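Local coordinates for protein sensor histidine kinase PdtaS (Mycobacterium tuberculosis, PDB 2YKF) that probably senses nutrient deprivation by binding c-di-GMP and responds by autophosphorylating to activate a two-component cascade, its GAF and PAS domains forming the sensor region, at residues Y42-R47 and V54-C59; D50-C55 and G74-A79. One frame throughout, in Å; residues are numbered along the deposited sequence.

Interaction 1 of 2, residues Y42-R47 and V54-C59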
loop_
_atom_site.group_PDB
_atom_site.type_symbol
_atom_site.label_atom_id
_atom_site.label_comp_id
_atom_site.label_asym_id
_atom_site.label_seq_id
_atom_site.Cartn_x
_atom_site.Cartn_y
_atom_site.Cartn_z
ATOM N N TYR A 42 0.889 -14.164 -6.501
ATOM C CA TYR A 42 2.006 -14.946 -7.109
ATOM C C TYR A 42 2.511 -15.930 -6.112
ATOM O O TYR A 42 2.572 -15.629 -4.859
ATOM C CB TYR A 42 3.200 -14.025 -7.504
ATOM C CG TYR A 42 2.926 -13.237 -8.770
ATOM C CD1 TYR A 42 2.215 -12.030 -8.734
ATOM C CD2 TYR A 42 3.364 -13.734 -10.035
ATOM C CE1 TYR A 42 1.902 -11.345 -9.916
ATOM C CE2 TYR A 42 3.094 -13.073 -11.197
ATOM C CZ TYR A 42 2.399 -11.851 -11.138
ATOM O OH TYR A 42 2.188 -11.179 -12.299
ATOM N N LEU A 43 2.970 -17.072 -6.616
ATOM C CA LEU A 43 3.665 -18.004 -5.788
ATOM C C LEU A 43 5.030 -18.197 -6.417
ATOM O O LEU A 43 5.111 -18.173 -7.597
ATOM C CB LEU A 43 2.917 -19.324 -5.766
ATOM C CG LEU A 43 1.901 -19.596 -4.659
ATOM C CD1 LEU A 43 0.945 -18.539 -4.380
ATOM C CD2 LEU A 43 1.155 -20.907 -4.984
ATOM N N MET A 44 6.065 -18.426 -5.622
ATOM C CA MET A 44 7.389 -18.691 -6.151
ATOM C C MET A 44 7.744 -20.160 -5.909
ATOM O O MET A 44 7.695 -20.628 -4.799
ATOM C CB MET A 44 8.432 -17.840 -5.455
ATOM C CG MET A 44 9.846 -18.102 -6.002
ATOM S SD MET A 44 11.111 -17.121 -5.111
ATOM C CE MET A 44 10.926 -15.666 -6.100
ATOM N N TRP A 45 8.144 -20.851 -6.969
ATOM C CA TRP A 45 8.458 -22.307 -6.891
ATOM C C TRP A 45 9.907 -22.536 -7.222
ATOM O O TRP A 45 10.431 -21.892 -8.149
ATOM C CB TRP A 45 7.634 -23.059 -7.926
ATOM C CG TRP A 45 6.175 -22.944 -7.675
ATOM C CD1 TRP A 45 5.315 -22.065 -8.201
ATOM C CD2 TRP A 45 5.436 -23.782 -6.827
ATOM N NE1 TRP A 45 4.038 -22.271 -7.710
ATOM C CE2 TRP A 45 4.091 -23.350 -6.870
ATOM C CE3 TRP A 45 5.764 -24.904 -6.073
ATOM C CZ2 TRP A 45 3.063 -24.003 -6.153
ATOM C CZ3 TRP A 45 4.744 -25.539 -5.335
ATOM C CH2 TRP A 45 3.428 -25.072 -5.372
ATOM N N VAL A 46 10.573 -23.384 -6.428
ATOM C CA VAL A 46 11.928 -23.868 -6.747
ATOM C C VAL A 46 11.884 -25.413 -6.973
ATOM O O VAL A 46 10.858 -26.051 -6.650
ATOM C CB VAL A 46 13.017 -23.474 -5.711
ATOM C CG1 VAL A 46 13.197 -21.879 -5.652
ATOM C CG2 VAL A 46 12.744 -24.065 -4.276
ATOM N N ARG A 47 12.967 -25.957 -7.553
ATOM C CA ARG A 47 13.037 -27.381 -7.972
ATOM C C ARG A 47 14.246 -27.951 -7.308
ATOM O O ARG A 47 15.361 -27.450 -7.466
ATOM C CB ARG A 47 13.196 -27.477 -9.491
ATOM C CG ARG A 47 13.322 -28.908 -10.016
ATOM C CD ARG A 47 13.368 -28.941 -11.528
ATOM N NE ARG A 47 14.690 -28.560 -12.049
ATOM C CZ ARG A 47 15.034 -28.623 -13.350
ATOM N NH1 ARG A 47 14.152 -29.045 -14.258
ATOM N NH2 ARG A 47 16.261 -28.271 -13.749
ATOM N N VAL A 54 8.936 -27.091 -4.657
ATOM C CA VAL A 54 8.650 -26.493 -3.378
ATOM C C VAL A 54 8.225 -25.034 -3.571
ATOM O O VAL A 54 8.925 -24.241 -4.271
ATOM C CB VAL A 54 9.925 -26.508 -2.522
ATOM C CG1 VAL A 54 9.662 -25.971 -1.112
ATOM C CG2 VAL A 54 10.513 -27.924 -2.499
ATOM N N CYS A 55 7.078 -24.669 -2.995
ATOM C CA CYS A 55 6.692 -23.221 -2.972
ATOM C C CYS A 55 7.424 -22.552 -1.793
ATOM O O CYS A 55 7.280 -22.968 -0.607
ATOM C CB CYS A 55 5.181 -23.035 -2.824
ATOM S SG CYS A 55 4.685 -21.258 -2.633
ATOM N N VAL A 56 8.225 -21.517 -2.095
ATOM C CA VAL A 56 9.100 -20.936 -1.094
ATOM C C VAL A 56 8.665 -19.483 -0.746
ATOM O O VAL A 56 9.217 -18.926 0.182
ATOM C CB VAL A 56 10.606 -20.903 -1.531
ATOM C CG1 VAL A 56 11.205 -22.361 -1.669
ATOM C CG2 VAL A 56 10.724 -20.188 -2.861
ATOM N N ALA A 57 7.679 -18.924 -1.451
ATOM C CA ALA A 57 7.215 -17.549 -1.147
ATOM C C ALA A 57 5.929 -17.330 -1.827
ATOM O O ALA A 57 5.596 -18.024 -2.816
ATOM C CB ALA A 57 8.245 -16.435 -1.560
ATOM N N GLN A 58 5.162 -16.354 -1.303
ATOM C CA GLN A 58 3.872 -16.091 -1.829
ATOM C C GLN A 58 3.554 -14.604 -1.598
ATOM O O GLN A 58 3.915 -14.036 -0.521
ATOM C CB GLN A 58 2.871 -16.923 -1.006
ATOM C CG GLN A 58 1.355 -16.579 -1.307
ATOM C CD GLN A 58 0.441 -17.558 -0.551
ATOM O OE1 GLN A 58 0.913 -18.330 0.281
ATOM N NE2 GLN A 58 -0.845 -17.538 -0.854
ATOM N N CYS A 59 2.924 -13.969 -2.543
ATOM C CA CYS A 59 2.448 -12.594 -2.352
ATOM C C CYS A 59 0.982 -12.459 -2.730
ATOM O O CYS A 59 0.546 -13.091 -3.700
ATOM C CB CYS A 59 3.286 -11.635 -3.222
ATOM S SG CYS A 59 3.202 -9.877 -2.773
#
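W45 lays one face of its indole over C55. The CB of C55 sits 3.6 Å from the centroid of the six-membered ring of W45, a CH-pi contact offset toward the rim where CZ3 and CH2 lie. The carbonyl carbon of V54 approaches obliquely, and NE1 of W45 is hydrogen-bonded to OG1 of T129 on the neighbouring strand 123-131. C55 holds its SG anti to the backbone N (chi1 175°), which lifts the sulfur off the ring, to 4.7 Å from the centroid of the six-membered ring of W45, a sulfur-aromatic contact, and leaves it 3.8 Å from CG of L43. L43 runs side by side with Q58, its CD1 3.7 Å from CG of Q58, while the amide of Q58 is held by A72 N and T70 O.

The other sheet face carries M44, V46 and V54, with helices 6-13 and 18-38 packed against it. CG2 of V46 meets CG1 of V56 at 3.5 Å, a tight pair between side chains crossing at about a right angle. SD of M44 reaches CG2 of V56 at 3.8 Å.

The antiparallel hairpin contains a beta bulge: M44 O accepts from V56 N, whereas M44 N donates to A57 O, 2.9 Å away and with the donor well above the carbonyl plane. V56 is thus the extra residue, and the register shifts from W45-C55 to L43-Q58. Y42 with C59 on one side of the bulge, and V46 with V54 on the other, each exchange two backbone bonds. The implication is a buried apolar contact in the GAF domain whose backbone polarity is met largely by strand pairing, with the polar tips of W45 and Q58 satisfied by neighbouring segments.

Interaction 2 of 2, residues D50-C55 and G74-A79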
loop_
_atom_site.group_PDB
_atom_site.type_symbol
_atom_site.label_atom_id
_atom_site.label_comp_id
_atom_site.label_asym_id
_atom_site.label_seq_id
_atom_site.Cartn_x
_atom_site.Cartn_y
_atom_site.Cartn_z
ATOM N N ASP A 50 15.844 -33.730 -6.418
ATOM C CA ASP A 50 14.769 -34.707 -6.685
ATOM C C ASP A 50 13.897 -34.400 -7.913
ATOM O O ASP A 50 13.148 -35.287 -8.375
ATOM C CB ASP A 50 13.836 -34.823 -5.454
ATOM C CG ASP A 50 14.556 -35.288 -4.196
ATOM O OD1 ASP A 50 14.963 -36.472 -4.145
ATOM O OD2 ASP A 50 14.674 -34.484 -3.234
ATOM N N GLY A 51 13.977 -33.175 -8.448
ATOM C CA GLY A 51 13.000 -32.712 -9.447
ATOM C C GLY A 51 11.664 -32.372 -8.755
ATOM O O GLY A 51 10.683 -31.979 -9.409
ATOM N N VAL A 52 11.606 -32.574 -7.437
ATOM C CA VAL A 52 10.404 -32.254 -6.661
ATOM C C VAL A 52 10.286 -30.679 -6.553
ATOM O O VAL A 52 11.296 -29.977 -6.494
ATOM C CB VAL A 52 10.421 -32.996 -5.266
ATOM C CG1 VAL A 52 9.523 -32.346 -4.253
ATOM C CG2 VAL A 52 10.039 -34.560 -5.418
ATOM N N LEU A 53 9.061 -30.168 -6.524
ATOM C CA LEU A 53 8.818 -28.722 -6.476
ATOM C C LEU A 53 8.405 -28.250 -5.070
ATOM O O LEU A 53 7.578 -28.887 -4.433
ATOM C CB LEU A 53 7.740 -28.341 -7.484
ATOM C CG LEU A 53 7.942 -28.850 -8.894
ATOM C CD1 LEU A 53 6.866 -28.288 -9.805
ATOM C CD2 LEU A 53 9.319 -28.546 -9.428
ATOM N N VAL A 54 8.936 -27.091 -4.657
ATOM C CA VAL A 54 8.650 -26.493 -3.378
ATOM C C VAL A 54 8.225 -25.034 -3.571
ATOM O O VAL A 54 8.925 -24.241 -4.271
ATOM C CB VAL A 54 9.925 -26.508 -2.522
ATOM C CG1 VAL A 54 9.662 -25.971 -1.112
ATOM C CG2 VAL A 54 10.513 -27.924 -2.499
ATOM N N CYS A 55 7.078 -24.669 -2.995
ATOM C CA CYS A 55 6.692 -23.221 -2.972
ATOM C C CYS A 55 7.424 -22.552 -1.793
ATOM O O CYS A 55 7.280 -22.968 -0.607
ATOM C CB CYS A 55 5.181 -23.035 -2.824
ATOM S SG CYS A 55 4.685 -21.258 -2.633
ATOM N N GLY A 74 6.035 -23.422 1.766
ATOM C CA GLY A 74 6.491 -24.685 2.343
ATOM C C GLY A 74 5.832 -25.897 1.683
ATOM O O GLY A 74 6.224 -27.015 1.939
ATOM N N THR A 75 4.820 -25.680 0.858
ATOM C CA THR A 75 4.182 -26.765 0.085
ATOM C C THR A 75 5.226 -27.501 -0.799
ATOM O O THR A 75 5.934 -26.878 -1.584
ATOM C CB THR A 75 3.149 -26.206 -0.913
ATOM O OG1 THR A 75 2.017 -25.682 -0.228
ATOM C CG2 THR A 75 2.646 -27.306 -1.871
ATOM N N VAL A 76 5.220 -28.843 -0.746
ATOM C CA VAL A 76 6.212 -29.663 -1.437
ATOM C C VAL A 76 5.411 -30.654 -2.250
ATOM O O VAL A 76 4.504 -31.351 -1.735
ATOM C CB VAL A 76 7.119 -30.403 -0.440
ATOM C CG1 VAL A 76 8.012 -31.443 -1.158
ATOM C CG2 VAL A 76 8.037 -29.431 0.351
ATOM N N VAL A 77 5.679 -30.682 -3.534
ATOM C CA VAL A 77 4.748 -31.317 -4.444
ATOM C C VAL A 77 5.538 -32.063 -5.521
ATOM O O VAL A 77 6.637 -31.630 -5.935
ATOM C CB VAL A 77 3.791 -30.245 -5.018
ATOM C CG1 VAL A 77 3.919 -30.104 -6.500
ATOM C CG2 VAL A 77 2.354 -30.459 -4.582
ATOM N N ALA A 78 5.023 -33.220 -5.939
ATOM C CA ALA A 78 5.679 -33.917 -7.019
ATOM C C ALA A 78 5.623 -33.068 -8.337
ATOM O O ALA A 78 4.631 -32.346 -8.622
ATOM C CB ALA A 78 5.106 -35.301 -7.200
ATOM N N ALA A 79 6.728 -33.114 -9.073
ATOM C CA ALA A 79 6.904 -32.315 -10.295
ATOM C C ALA A 79 5.798 -32.544 -11.306
ATOM O O ALA A 79 5.346 -31.598 -11.934
ATOM C CB ALA A 79 8.261 -32.581 -10.931
#
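L53 packs over the backbone of V77 and A79, and its side chain can be followed outward. CB lies 3.8 Å from the carbonyl O of V77, with CG1 of V77 a looser neighbour. The first torsion puts CG anti to the carbonyl carbon (chi1 -51°), where it meets CA of A79 at 3.9 Å. CD1, anti to CA (chi2 -175°), stays over that same CA of A79 at 4.1 Å. Beyond this segment pair, the leucine also touches M82, in the loop just before helix 83-90, and V85 within it.

Its N-H and C=O both bond to V77: L53 N donates to V77 O at 2.9 Å and L53 O accepts from V77 N, a hydrogen-bonded antiparallel pair. V54 and V76 form the next, non-hydrogen-bonded pair. This is how the short strand 76-77 joins the GAF sheet, as its outermost strand within the chain, next to 53-59. The pairing carries on past V76, since C55 N donates to T75 O and C55 O takes the N-H of G74 at 2.7 Å. G74 has a positive phi (90°), at which a CB would be jammed against the preceding carbonyl.

On the opposite face of the sheet from L53, V76 splits its two methyls between neighbours. CG1 touches CG1 of V52 at 3.6 Å, the two side chains crossing at about a right angle, whereas CG2 lies 4.1 Å from CG2 of V54, alongside and pointing the same way. CG1 of V52 also rests 3.4 Å from O of V77. T75 turns its hydroxyl to A72 O, within the connection leading into this segment.

After helices 6-13 and 18-38, strand 41-47 is the first strand, and interaction 1 closes the short turn that brings strand 53-59 back beside it. The chain then runs through residues 60-73 before 74-79 returns to the other edge of 53-59, where interaction 2 closes that longer loop. The two closures follow one another, neither enclosing the other, and they overlap on V54 and C55: V54 pairs with a strand on each side, while C55 faces W45 on one side and bonds to the G74-T75 segment on the other. L53 touches R47 where the two contacts meet. Together they set the order 41-47, 53-59, 76-77 at one side of the GAF sheet.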